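Local coordinates for protein urocanate hydratase (Paenibacillus sp. Soil724D2, PDB 7NED) that probably hydrates thiourocanate, the sulfur-bearing analogue of urocanate, during bacterial ergothioneine catabolism, using bound NAD+ as cofactor, at residues Leu71-Gly76 and Met93-Leu98. Numbering follows the deposited sequence.
Sequences LVIQSG and MANCNL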
# COMPACT_ATOMS: atom_id res chain seq x y z
N LEU A 71 -12.90 10.46 -8.65
CA LEU A 71 -13.59 10.11 -7.41
C LEU A 71 -12.67 9.25 -6.55
O LEU A 71 -12.14 8.23 -7.01
CB LEU A 71 -14.89 9.36 -7.71
CG LEU A 71 -15.57 8.56 -6.59
CD1 LEU A 71 -15.99 9.47 -5.41
CD2 LEU A 71 -16.77 7.78 -7.11
N VAL A 72 -12.51 9.62 -5.29
CA VAL A 72 -11.71 8.86 -4.35
C VAL A 72 -12.63 8.02 -3.48
O VAL A 72 -13.54 8.56 -2.83
CB VAL A 72 -10.85 9.78 -3.48
CG1 VAL A 72 -10.36 9.02 -2.28
CG2 VAL A 72 -9.70 10.36 -4.33
N ILE A 73 -12.41 6.71 -3.47
CA ILE A 73 -13.20 5.80 -2.63
C ILE A 73 -12.25 5.17 -1.60
O ILE A 73 -11.15 4.71 -1.95
CB ILE A 73 -13.93 4.74 -3.47
CG1 ILE A 73 -15.12 5.40 -4.19
CG2 ILE A 73 -14.43 3.55 -2.59
CD1 ILE A 73 -15.68 4.53 -5.33
N GLN A 74 -12.69 5.13 -0.34
CA GLN A 74 -11.86 4.64 0.76
C GLN A 74 -12.64 3.56 1.50
O GLN A 74 -13.71 3.84 2.07
CB GLN A 74 -11.48 5.81 1.69
CG GLN A 74 -10.63 5.45 2.90
CD GLN A 74 -11.45 5.22 4.17
OE1 GLN A 74 -12.45 5.91 4.41
NE2 GLN A 74 -11.01 4.27 4.99
N SER A 75 -12.05 2.36 1.59
CA SER A 75 -12.77 1.17 2.03
C SER A 75 -14.27 1.25 1.71
O SER A 75 -15.12 1.16 2.60
CB SER A 75 -12.49 0.95 3.52
OG SER A 75 -11.15 0.50 3.68
N GLY A 76 -14.60 1.46 0.44
CA GLY A 76 -15.95 1.36 -0.02
C GLY A 76 -16.80 2.58 0.21
O GLY A 76 -18.02 2.53 -0.04
N MET A 93 -9.24 3.88 -5.68
CA MET A 93 -9.79 3.41 -4.42
C MET A 93 -8.78 2.55 -3.68
O MET A 93 -7.92 1.90 -4.28
CB MET A 93 -11.09 2.61 -4.67
CG MET A 93 -11.01 1.65 -5.82
SD MET A 93 -12.34 0.40 -5.62
CE MET A 93 -13.64 1.43 -6.27
N ALA A 94 -8.90 2.52 -2.36
CA ALA A 94 -8.02 1.71 -1.52
C ALA A 94 -8.89 1.13 -0.43
O ALA A 94 -9.53 1.88 0.31
CB ALA A 94 -6.86 2.54 -0.94
N ASN A 95 -8.99 -0.21 -0.39
CA ASN A 95 -9.98 -0.89 0.44
C ASN A 95 -9.31 -1.86 1.41
O ASN A 95 -8.57 -2.77 1.01
CB ASN A 95 -11.01 -1.61 -0.44
CG ASN A 95 -11.76 -0.64 -1.34
OD1 ASN A 95 -12.30 0.36 -0.87
ND2 ASN A 95 -11.75 -0.90 -2.64
N CYS A 96 -9.56 -1.62 2.68
CA CYS A 96 -9.33 -2.51 3.80
C CYS A 96 -7.79 -2.64 4.03
O CYS A 96 -7.26 -3.70 4.36
CB CYS A 96 -10.05 -3.85 3.54
SG CYS A 96 -10.02 -4.95 4.95
N ASN A 97 -7.06 -1.53 3.86
CA ASN A 97 -5.62 -1.49 4.14
C ASN A 97 -5.35 -1.05 5.58
O ASN A 97 -5.80 0.01 6.00
CB ASN A 97 -4.93 -0.56 3.15
CG ASN A 97 -5.14 -1.04 1.72
OD1 ASN A 97 -4.49 -2.00 1.27
ND2 ASN A 97 -6.10 -0.44 1.02
N LEU A 98 -4.66 -1.87 6.33
CA LEU A 98 -4.36 -1.63 7.74
C LEU A 98 -2.87 -1.73 7.93
O LEU A 98 -2.25 -2.63 7.35
CB LEU A 98 -5.04 -2.65 8.67
CG LEU A 98 -6.55 -2.68 8.62
CD1 LEU A 98 -7.12 -3.88 9.40
CD2 LEU A 98 -7.02 -1.37 9.21
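Ser75 meets Cys96 just where two parallel strands give way to turns, and its side chain takes over the bonding that the backbones have carried up to that point. Within the strands, Ala94 N donates to Ile73 O at 3.2 Å, and Ser75 N then donates to Ala94 O at 2.9 Å. One step on, Cys96 N donates to Ser75 OG at 2.8 Å with an N-H...O angle of 157°, so a hydroxyl oxygen stands in for a carbonyl. OG reaches this place because it lies anti to the carbonyl carbon, beside the backbone N (chi1 -72°). The two segments are neighbours in a mixed sheet that the N- and C-terminal parts of the urocanase chain build together, strand 69-74 running parallel to strand 91-95, which in turn borders strand 475-480. Packing is closest on the sheet face of Ile73 and Met93, which lie side by side with their CB atoms 3.7 Å apart; the bent end of Met93 brings CE to within 3.8 Å of Ile73 CD1. Asn95 OD1 extends the tight region, taking a weak bond from Gly76 N at 2.9 Å. The opposite face, with Gln74 and Ala94, is loosely joined across the strands, yet it is buried: Asp459 of the second subunit covers it, its OD2 hydrogen-bonding Gln74 NE2 and also Ser75 OG at the strand end. An alanine in place of Ser75 would probably leave Cys96 N without its acceptor and Asp459 of the second subunit without one of its partners.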